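2-dehydropantoate 2-reductase (Geobacter metallireducens, PDB 3HN2) probably catalyses the NADPH-dependent reduction of ketopantoate (2-dehydropantoate) to (R)-pantoate, a step in the biosynthesis of pantothenate. Local coordinates at residues V93-L102 against F116-A126; Q103-A111 against E270-Y281. One frame throughout, in Å; residues are numbered along the deposited sequence.

Contact 1 of 2, residues V93-L102 against F116-A126; sequences VEEGTQILTL and FGAERIIGGVA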
loop_
_atom_site.group_PDB
_atom_site.type_symbol
_atom_site.label_atom_id
_atom_site.label_comp_id
_atom_site.label_asym_id
_atom_site.label_seq_id
_atom_site.Cartn_x
_atom_site.Cartn_y
_atom_site.Cartn_z
ATOM N N VAL A 93 -4.501 -37.379 -7.860
ATOM C CA VAL A 93 -4.576 -37.749 -6.446
ATOM C C VAL A 93 -4.183 -39.208 -6.181
ATOM O O VAL A 93 -4.790 -40.141 -6.710
ATOM C CB VAL A 93 -5.982 -37.420 -5.852
ATOM C CG1 VAL A 93 -6.140 -37.960 -4.434
ATOM C CG2 VAL A 93 -6.227 -35.915 -5.867
ATOM N N GLU A 94 -3.139 -39.376 -5.376
ATOM C CA GLU A 94 -2.743 -40.672 -4.831
ATOM C C GLU A 94 -2.773 -40.524 -3.308
ATOM O O GLU A 94 -2.880 -39.407 -2.804
ATOM C CB GLU A 94 -1.343 -41.057 -5.339
ATOM C CG GLU A 94 -0.865 -42.488 -5.021
ATOM C CD GLU A 94 -1.908 -43.561 -5.313
ATOM O OE1 GLU A 94 -2.292 -43.726 -6.492
ATOM O OE2 GLU A 94 -2.334 -44.249 -4.360
ATOM N N GLU A 95 -2.711 -41.642 -2.585
ATOM C CA GLU A 95 -2.613 -41.632 -1.128
ATOM C C GLU A 95 -1.367 -40.861 -0.685
ATOM O O GLU A 95 -0.239 -41.323 -0.874
ATOM C CB GLU A 95 -2.584 -43.066 -0.589
ATOM C CG GLU A 95 -2.492 -43.181 0.931
ATOM C CD GLU A 95 -1.977 -44.533 1.390
ATOM O OE1 GLU A 95 -1.278 -45.211 0.603
ATOM O OE2 GLU A 95 -2.265 -44.919 2.542
ATOM N N GLY A 96 -1.584 -39.675 -0.122
ATOM C CA GLY A 96 -0.486 -38.809 0.298
ATOM C C GLY A 96 -0.402 -37.491 -0.453
ATOM O O GLY A 96 0.309 -36.580 -0.025
ATOM N N THR A 97 -1.109 -37.398 -1.581
ATOM C CA THR A 97 -1.222 -36.153 -2.337
ATOM C C THR A 97 -1.972 -35.149 -1.476
ATOM O O THR A 97 -2.956 -35.498 -0.820
ATOM C CB THR A 97 -2.001 -36.345 -3.670
ATOM O OG1 THR A 97 -1.445 -37.438 -4.406
ATOM C CG2 THR A 97 -1.964 -35.080 -4.541
ATOM N N GLN A 98 -1.483 -33.915 -1.461
ATOM C CA GLN A 98 -2.160 -32.843 -0.751
ATOM C C GLN A 98 -2.534 -31.692 -1.681
ATOM O O GLN A 98 -1.811 -31.380 -2.628
ATOM C CB GLN A 98 -1.346 -32.378 0.457
ATOM C CG GLN A 98 0.157 -32.418 0.273
ATOM C CD GLN A 98 0.895 -32.508 1.593
ATOM O OE1 GLN A 98 0.505 -31.887 2.583
ATOM N NE2 GLN A 98 1.970 -33.290 1.615
ATOM N N ILE A 99 -3.682 -31.082 -1.410
ATOM C CA ILE A 99 -4.282 -30.120 -2.323
ATOM C C ILE A 99 -4.255 -28.708 -1.728
ATOM O O ILE A 99 -4.795 -28.462 -0.647
ATOM C CB ILE A 99 -5.720 -30.551 -2.709
ATOM C CG1 ILE A 99 -5.725 -32.011 -3.187
ATOM C CG2 ILE A 99 -6.279 -29.643 -3.787
ATOM C CD1 ILE A 99 -7.064 -32.712 -3.114
ATOM N N LEU A 100 -3.604 -27.792 -2.439
ATOM C CA LEU A 100 -3.443 -26.417 -1.974
ATOM C C LEU A 100 -4.302 -25.469 -2.795
ATOM O O LEU A 100 -4.088 -25.305 -3.998
ATOM C CB LEU A 100 -1.966 -26.002 -2.019
ATOM C CG LEU A 100 -1.485 -24.575 -1.707
ATOM C CD1 LEU A 100 -2.073 -24.035 -0.428
ATOM C CD2 LEU A 100 0.029 -24.576 -1.600
ATOM N N THR A 101 -5.278 -24.853 -2.138
ATOM C CA THR A 101 -6.160 -23.907 -2.805
ATOM C C THR A 101 -5.727 -22.440 -2.551
ATOM O O THR A 101 -5.482 -22.031 -1.409
ATOM C CB THR A 101 -7.647 -24.207 -2.473
ATOM O OG1 THR A 101 -8.494 -23.677 -3.495
ATOM C CG2 THR A 101 -8.064 -23.668 -1.124
ATOM N N LEU A 102 -5.596 -21.675 -3.632
ATOM C CA LEU A 102 -5.150 -20.275 -3.554
ATOM C C LEU A 102 -6.166 -19.309 -4.148
ATOM O O LEU A 102 -5.909 -18.110 -4.265
ATOM C CB LEU A 102 -3.814 -20.096 -4.273
ATOM C CG LEU A 102 -2.509 -20.501 -3.591
ATOM C CD1 LEU A 102 -1.385 -20.444 -4.598
ATOM C CD2 LEU A 102 -2.204 -19.602 -2.418
ATOM N N PHE A 116 -12.457 -34.903 -1.903
ATOM C CA PHE A 116 -11.235 -35.715 -1.833
ATOM C C PHE A 116 -10.856 -36.228 -0.444
ATOM O O PHE A 116 -10.482 -37.391 -0.292
ATOM C CB PHE A 116 -10.056 -34.962 -2.461
ATOM C CG PHE A 116 -10.280 -34.591 -3.898
ATOM C CD1 PHE A 116 -10.225 -35.561 -4.898
ATOM C CD2 PHE A 116 -10.561 -33.273 -4.257
ATOM C CE1 PHE A 116 -10.438 -35.225 -6.232
ATOM C CE2 PHE A 116 -10.776 -32.923 -5.590
ATOM C CZ PHE A 116 -10.719 -33.905 -6.578
ATOM N N GLY A 117 -10.948 -35.359 0.558
ATOM C CA GLY A 117 -10.570 -35.706 1.925
ATOM C C GLY A 117 -10.054 -34.483 2.650
ATOM O O GLY A 117 -9.186 -33.775 2.138
ATOM N N ALA A 118 -10.589 -34.239 3.844
ATOM C CA ALA A 118 -10.296 -33.023 4.606
ATOM C C ALA A 118 -8.856 -32.931 5.119
ATOM O O ALA A 118 -8.339 -31.835 5.316
ATOM C CB ALA A 118 -11.290 -32.859 5.748
ATOM N N GLU A 119 -8.208 -34.077 5.319
ATOM C CA GLU A 119 -6.817 -34.098 5.773
ATOM C C GLU A 119 -5.804 -33.923 4.631
ATOM O O GLU A 119 -4.596 -34.013 4.853
ATOM C CB GLU A 119 -6.512 -35.358 6.601
ATOM C CG GLU A 119 -6.614 -36.685 5.857
ATOM C CD GLU A 119 -8.017 -37.261 5.871
ATOM O OE1 GLU A 119 -8.896 -36.722 5.163
ATOM O OE2 GLU A 119 -8.239 -38.259 6.584
ATOM N N ARG A 120 -6.303 -33.671 3.421
ATOM C CA ARG A 120 -5.456 -33.378 2.262
ATOM C C ARG A 120 -5.414 -31.877 1.973
ATOM O O ARG A 120 -4.536 -31.407 1.252
ATOM C CB ARG A 120 -5.958 -34.105 1.005
ATOM C CG ARG A 120 -6.487 -35.520 1.218
ATOM C CD ARG A 120 -6.936 -36.144 -0.099
ATOM N NE ARG A 120 -5.888 -36.972 -0.692
ATOM C CZ ARG A 120 -5.919 -38.302 -0.754
ATOM N NH1 ARG A 120 -4.912 -38.959 -1.306
ATOM N NH2 ARG A 120 -6.954 -38.981 -0.277
ATOM N N ILE A 121 -6.355 -31.129 2.542
ATOM C CA ILE A 121 -6.626 -29.761 2.091
ATOM C C ILE A 121 -5.813 -28.708 2.837
ATOM O O ILE A 121 -5.785 -28.681 4.065
ATOM C CB ILE A 121 -8.153 -29.442 2.128
ATOM C CG1 ILE A 121 -8.955 -30.530 1.401
ATOM C CG2 ILE A 121 -8.468 -28.067 1.535
ATOM C CD1 ILE A 121 -8.517 -30.838 -0.040
ATOM N N ILE A 122 -5.146 -27.852 2.070
ATOM C CA ILE A 122 -4.405 -26.721 2.612
ATOM C C ILE A 122 -4.925 -25.423 1.973
ATOM O O ILE A 122 -5.028 -25.299 0.749
ATOM C CB ILE A 122 -2.860 -26.880 2.434
ATOM C CG1 ILE A 122 -2.324 -28.042 3.270
ATOM C CG2 ILE A 122 -2.112 -25.627 2.870
ATOM C CD1 ILE A 122 -2.123 -29.331 2.507
ATOM N N GLY A 123 -5.282 -24.469 2.816
ATOM C CA GLY A 123 -5.752 -23.189 2.337
ATOM C C GLY A 123 -4.638 -22.168 2.330
ATOM O O GLY A 123 -3.914 -22.006 3.321
ATOM N N GLY A 124 -4.496 -21.493 1.200
ATOM C CA GLY A 124 -3.552 -20.394 1.078
ATOM C C GLY A 124 -4.275 -19.122 0.693
ATOM O O GLY A 124 -4.800 -19.013 -0.417
ATOM N N VAL A 125 -4.343 -18.171 1.619
ATOM C CA VAL A 125 -4.802 -16.822 1.265
ATOM C C VAL A 125 -3.605 -16.072 0.700
ATOM O O VAL A 125 -2.630 -15.806 1.405
ATOM C CB VAL A 125 -5.548 -16.070 2.424
ATOM C CG1 VAL A 125 -4.979 -16.412 3.763
ATOM C CG2 VAL A 125 -5.556 -14.550 2.210
ATOM N N ALA A 126 -3.672 -15.798 -0.599
ATOM C CA ALA A 126 -2.611 -15.107 -1.320
ATOM C C ALA A 126 -3.026 -13.676 -1.612
ATOM O O ALA A 126 -4.202 -13.404 -1.848
ATOM C CB ALA A 126 -2.307 -15.835 -2.612
HETATM O O HOH W 1 -5.898 -16.787 -1.890
#
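Ile-99, Leu-100 and Thr-101 pair in parallel with Ile-121, Ile-122 and Gly-123, the two short strand axes 4.8 Å apart at their closest and 22° from exact alignment. The backbone bonds zip up in turn: Ile-99 N to Arg-120 O, Ile-122 N to Ile-99 O, Thr-101 N to Ile-122 O, and Gly-124 N to Thr-101 O. Past the last of these, a water donates to Leu-102 O and Gly-124 O and accepts from Ala-126 N, bridging the strands where they part.

At the other end Arg-120 reaches across to the type II turn from Glu-94 to Thr-97, bonding the carbonyls at both ends of the turn. Its chain bends at chi3 (96°), which brings NE to Thr-97 O at 3.3 Å; NH1 makes a weak, poorly angled bond to Glu-94 O. Val-93 CG1 lies over one guanidinium face, 3.5 Å from NH1 of Arg-120, while its CG2 meets the Phe-116 ring. Ile-99 CD1 packs 3.7 Å from Phe-116 CD2, the two side chains crossing at about a right angle. On the other side of the sheet, Leu-100 CD1 rests 3.7 Å from Ile-122 CG2. Because Gly-124 carries no side chain, Leu-102 CD2 can settle against its backbone, 3.3 Å from Gly-124 O and 3.8 Å from Ala-126 CB.

These strands belong to a beta-alpha-beta unit of the Rossmann-type domain. Helix 108-115 covers the Thr-101 and Ile-121 face, helix 157-168 covers Leu-100 and Ile-122, and strand 72-75 hydrogen-bonds the far edge of strand 98-101.

Contact 2 of 2, residues Q103-A111 against E270-Y281; sequences QNGLGNEEA and EIAAIFRTPLAY
Leu-106 turns CG away from its own carbonyl carbon (chi1 -66°) and then runs extended, carrying CD1 into the side of helix 271-284, 3.6 Å from Tyr-281 CD2 and 3.8 Å from Pro-278 CG. Thr-277 sets its methyl CG2 anti to the backbone N, 3.8 Å from Leu-106 CB. Thr-277 OG1 donates to Ala-272 O, an oxygen that also accepts from Thr-277 N at the wider pi-type turn.

Gly-105, with no side chain to stand between them, lets the backbones come together: its CA is 4.2 Å from the CA of Ile-274 and makes a CA-H...O contact with Ala-273 O. The same oxygen takes the N-H of Leu-106, N to O 3.2 Å, from above the carbonyl plane. Here the loop leading from strand 98-101 into helix 108-115 of the Rossmann-type domain meets the helical C-terminal domain of the ketopantoate reductase family.

Toward the start of helix 271-284, Ala-273 CB sits 3.5 Å from Asn-104 O, which also accepts from Asn-108 ND2. Asn-104 ND2 comes 3.7 Å from Glu-270 OE2, the side chains crossing at about a right angle, while Glu-270 OE1 is held by Thr-79 OG1. From helix 179-200, Arg-183 NH2 bonds the carbonyls of Gln-103 and Gly-105.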
loop_
_atom_site.group_PDB
_atom_site.type_symbol
_atom_site.label_atom_id
_atom_site.label_comp_id
_atom_site.label_asym_id
_atom_site.label_seq_id
_atom_site.Cartn_x
_atom_site.Cartn_y
_atom_site.Cartn_z
ATOM N N GLN A 103 -7.321 -19.848 -4.516
ATOM C CA GLN A 103 -8.384 -19.081 -5.151
ATOM C C GLN A 103 -9.139 -18.201 -4.166
ATOM O O GLN A 103 -8.928 -18.277 -2.960
ATOM C CB GLN A 103 -9.329 -20.020 -5.903
ATOM C CG GLN A 103 -8.996 -21.494 -5.690
ATOM C CD GLN A 103 -10.073 -22.437 -6.177
ATOM O OE1 GLN A 103 -10.604 -23.228 -5.405
ATOM N NE2 GLN A 103 -10.401 -22.360 -7.460
ATOM N N ASN A 104 -10.024 -17.366 -4.697
ATOM C CA ASN A 104 -10.674 -16.318 -3.916
ATOM C C ASN A 104 -12.010 -16.717 -3.300
ATOM O O ASN A 104 -12.722 -17.570 -3.826
ATOM C CB ASN A 104 -10.850 -15.063 -4.776
ATOM C CG ASN A 104 -9.528 -14.437 -5.169
ATOM O OD1 ASN A 104 -8.471 -14.804 -4.649
ATOM N ND2 ASN A 104 -9.582 -13.483 -6.090
ATOM N N GLY A 105 -12.337 -16.082 -2.180
ATOM C CA GLY A 105 -13.622 -16.266 -1.533
ATOM C C GLY A 105 -13.634 -17.468 -0.623
ATOM O O GLY A 105 -12.596 -17.881 -0.113
ATOM N N LEU A 106 -14.818 -18.036 -0.438
ATOM C CA LEU A 106 -15.005 -19.133 0.487
ATOM C C LEU A 106 -15.451 -20.416 -0.194
ATOM O O LEU A 106 -15.618 -20.465 -1.416
ATOM C CB LEU A 106 -16.055 -18.755 1.517
ATOM C CG LEU A 106 -15.800 -17.647 2.521
ATOM C CD1 LEU A 106 -17.017 -17.573 3.431
ATOM C CD2 LEU A 106 -14.541 -17.852 3.343
ATOM N N GLY A 107 -15.632 -21.458 0.614
ATOM C CA GLY A 107 -16.212 -22.708 0.150
ATOM C C GLY A 107 -15.248 -23.629 -0.567
ATOM O O GLY A 107 -15.506 -24.828 -0.668
ATOM N N ASN A 108 -14.149 -23.063 -1.063
ATOM C CA ASN A 108 -13.164 -23.777 -1.865
ATOM C C ASN A 108 -12.494 -24.892 -1.082
ATOM O O ASN A 108 -12.403 -26.029 -1.563
ATOM C CB ASN A 108 -12.114 -22.807 -2.412
ATOM C CG ASN A 108 -12.729 -21.655 -3.200
ATOM O OD1 ASN A 108 -13.715 -21.830 -3.919
ATOM N ND2 ASN A 108 -12.145 -20.473 -3.066
ATOM N N GLU A 109 -12.058 -24.568 0.135
ATOM C CA GLU A 109 -11.447 -25.552 1.024
ATOM C C GLU A 109 -12.391 -26.716 1.309
ATOM O O GLU A 109 -11.983 -27.871 1.269
ATOM C CB GLU A 109 -11.003 -24.911 2.339
ATOM C CG GLU A 109 -9.692 -24.143 2.258
ATOM C CD GLU A 109 -9.865 -22.653 1.885
ATOM O OE1 GLU A 109 -11.006 -22.145 1.778
ATOM O OE2 GLU A 109 -8.837 -21.979 1.706
ATOM N N GLU A 110 -13.652 -26.380 1.557
ATOM C CA GLU A 110 -14.675 -27.327 1.984
ATOM C C GLU A 110 -15.172 -28.217 0.846
ATOM O O GLU A 110 -15.488 -29.388 1.069
ATOM C CB GLU A 110 -15.855 -26.576 2.619
ATOM C CG GLU A 110 -15.519 -25.807 3.905
ATOM C CD GLU A 110 -15.063 -24.355 3.674
ATOM O OE1 GLU A 110 -15.269 -23.517 4.579
ATOM O OE2 GLU A 110 -14.498 -24.043 2.603
ATOM N N ALA A 111 -15.245 -27.651 -0.362
ATOM C CA ALA A 111 -15.689 -28.380 -1.550
ATOM C C ALA A 111 -14.723 -29.510 -1.863
ATOM O O ALA A 111 -15.133 -30.665 -1.997
ATOM C CB ALA A 111 -15.810 -27.446 -2.740
ATOM N N GLU A 270 -16.376 -13.754 -10.232
ATOM C CA GLU A 270 -16.417 -14.667 -9.096
ATOM C C GLU A 270 -17.380 -14.192 -7.997
ATOM O O GLU A 270 -17.005 -14.138 -6.823
ATOM C CB GLU A 270 -15.008 -14.858 -8.520
ATOM C CG GLU A 270 -13.912 -15.190 -9.537
ATOM C CD GLU A 270 -12.605 -15.626 -8.871
ATOM O OE1 GLU A 270 -12.534 -16.778 -8.380
ATOM O OE2 GLU A 270 -11.647 -14.823 -8.845
ATOM N N ILE A 271 -18.615 -13.855 -8.381
ATOM C CA ILE A 271 -19.630 -13.357 -7.443
ATOM C C ILE A 271 -19.982 -14.418 -6.407
ATOM O O ILE A 271 -20.078 -14.113 -5.217
ATOM C CB ILE A 271 -20.939 -12.918 -8.166
ATOM C CG1 ILE A 271 -20.655 -11.932 -9.303
ATOM C CG2 ILE A 271 -21.977 -12.359 -7.168
ATOM C CD1 ILE A 271 -20.248 -10.539 -8.847
ATOM N N ALA A 272 -20.158 -15.659 -6.868
ATOM C CA ALA A 272 -20.591 -16.769 -6.013
ATOM C C ALA A 272 -19.700 -16.932 -4.783
ATOM O O ALA A 272 -20.183 -16.836 -3.651
ATOM C CB ALA A 272 -20.671 -18.050 -6.812
ATOM N N ALA A 273 -18.400 -17.099 -5.006
ATOM C CA ALA A 273 -17.439 -17.325 -3.917
ATOM C C ALA A 273 -17.117 -16.087 -3.066
ATOM O O ALA A 273 -17.026 -16.188 -1.842
ATOM C CB ALA A 273 -16.163 -17.929 -4.468
ATOM N N ILE A 274 -16.946 -14.932 -3.704
ATOM C CA ILE A 274 -16.623 -13.702 -2.974
ATOM C C ILE A 274 -17.827 -13.132 -2.194
ATOM O O ILE A 274 -17.674 -12.677 -1.055
ATOM C CB ILE A 274 -15.970 -12.631 -3.907
ATOM C CG1 ILE A 274 -14.657 -13.162 -4.497
ATOM C CG2 ILE A 274 -15.693 -11.329 -3.160
ATOM C CD1 ILE A 274 -14.192 -12.419 -5.742
ATOM N N PHE A 275 -19.020 -13.193 -2.789
ATOM C CA PHE A 275 -20.193 -12.513 -2.229
ATOM C C PHE A 275 -21.298 -13.434 -1.721
ATOM O O PHE A 275 -21.720 -13.312 -0.573
ATOM C CB PHE A 275 -20.800 -11.556 -3.254
ATOM C CG PHE A 275 -19.947 -10.371 -3.569
ATOM C CD1 PHE A 275 -20.116 -9.177 -2.877
ATOM C CD2 PHE A 275 -19.004 -10.425 -4.589
ATOM C CE1 PHE A 275 -19.348 -8.059 -3.187
ATOM C CE2 PHE A 275 -18.221 -9.313 -4.899
ATOM C CZ PHE A 275 -18.395 -8.132 -4.193
ATOM N N ARG A 276 -21.784 -14.333 -2.575
ATOM C CA ARG A 276 -22.988 -15.107 -2.240
ATOM C C ARG A 276 -22.754 -16.174 -1.169
ATOM O O ARG A 276 -23.631 -16.412 -0.336
ATOM C CB ARG A 276 -23.663 -15.688 -3.489
ATOM C CG ARG A 276 -24.376 -14.647 -4.356
ATOM C CD ARG A 276 -25.590 -14.058 -3.638
ATOM N NE ARG A 276 -26.232 -12.977 -4.385
ATOM C CZ ARG A 276 -27.111 -12.126 -3.860
ATOM N NH1 ARG A 276 -27.452 -12.240 -2.583
ATOM N NH2 ARG A 276 -27.650 -11.159 -4.608
ATOM N N THR A 277 -21.564 -16.775 -1.185
ATOM C CA THR A 277 -21.136 -17.739 -0.155
ATOM C C THR A 277 -20.956 -17.103 1.243
ATOM O O THR A 277 -21.496 -17.641 2.214
ATOM C CB THR A 277 -19.869 -18.558 -0.589
ATOM O OG1 THR A 277 -20.085 -19.146 -1.879
ATOM C CG2 THR A 277 -19.554 -19.650 0.403
ATOM N N PRO A 278 -20.188 -15.986 1.367
ATOM C CA PRO A 278 -20.175 -15.302 2.663
ATOM C C PRO A 278 -21.535 -14.822 3.147
ATOM O O PRO A 278 -21.833 -14.979 4.333
ATOM C CB PRO A 278 -19.245 -14.113 2.414
ATOM C CG PRO A 278 -18.318 -14.621 1.405
ATOM C CD PRO A 278 -19.224 -15.346 0.456
ATOM N N LEU A 279 -22.347 -14.261 2.248
ATOM C CA LEU A 279 -23.710 -13.832 2.586
ATOM C C LEU A 279 -24.528 -15.019 3.086
ATOM O O LEU A 279 -25.254 -14.888 4.071
ATOM C CB LEU A 279 -24.406 -13.146 1.402
ATOM C CG LEU A 279 -24.117 -11.665 1.155
ATOM C CD1 LEU A 279 -24.512 -11.244 -0.258
ATOM C CD2 LEU A 279 -24.812 -10.795 2.183
ATOM N N ALA A 280 -24.389 -16.163 2.410
ATOM C CA ALA A 280 -24.939 -17.444 2.888
ATOM C C ALA A 280 -24.469 -17.774 4.297
ATOM O O ALA A 280 -25.295 -18.051 5.167
ATOM C CB ALA A 280 -24.594 -18.596 1.928
ATOM N N TYR A 281 -23.154 -17.710 4.519
ATOM C CA TYR A 281 -22.553 -18.009 5.828
ATOM C C TYR A 281 -23.028 -17.097 6.955
ATOM O O TYR A 281 -23.173 -17.542 8.094
ATOM C CB TYR A 281 -21.023 -18.005 5.749
ATOM C CG TYR A 281 -20.415 -19.358 5.436
ATOM C CD1 TYR A 281 -20.392 -20.377 6.391
ATOM C CD2 TYR A 281 -19.860 -19.619 4.186
ATOM C CE1 TYR A 281 -19.835 -21.619 6.102
ATOM C CE2 TYR A 281 -19.297 -20.856 3.889
ATOM C CZ TYR A 281 -19.289 -21.850 4.849
ATOM O OH TYR A 281 -18.730 -23.071 4.551
#

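Overall arrangement
The two contacts follow one another through the fold: strand 98-101 of contact 1 runs straight into the loop of contact 2, and helix 108-115 then returns the chain to strand 121-129. Both are partly buried: contact 1 within the sheet of one domain, with a buried strand centre and a more exposed turn, contact 2 nearer the middle of the chain, joining that domain to the C-terminal helices. Repeated backbone bonds bind the first, whereas the second has one such bond amid mostly apolar packing. Their centres are about 17 Å apart, yet they touch, chiefly at Glu-109, whose OE2 packs on Thr-101 and Gly-123 and forms a salt bridge with Arg-183, with Asn-108 beside Thr-101.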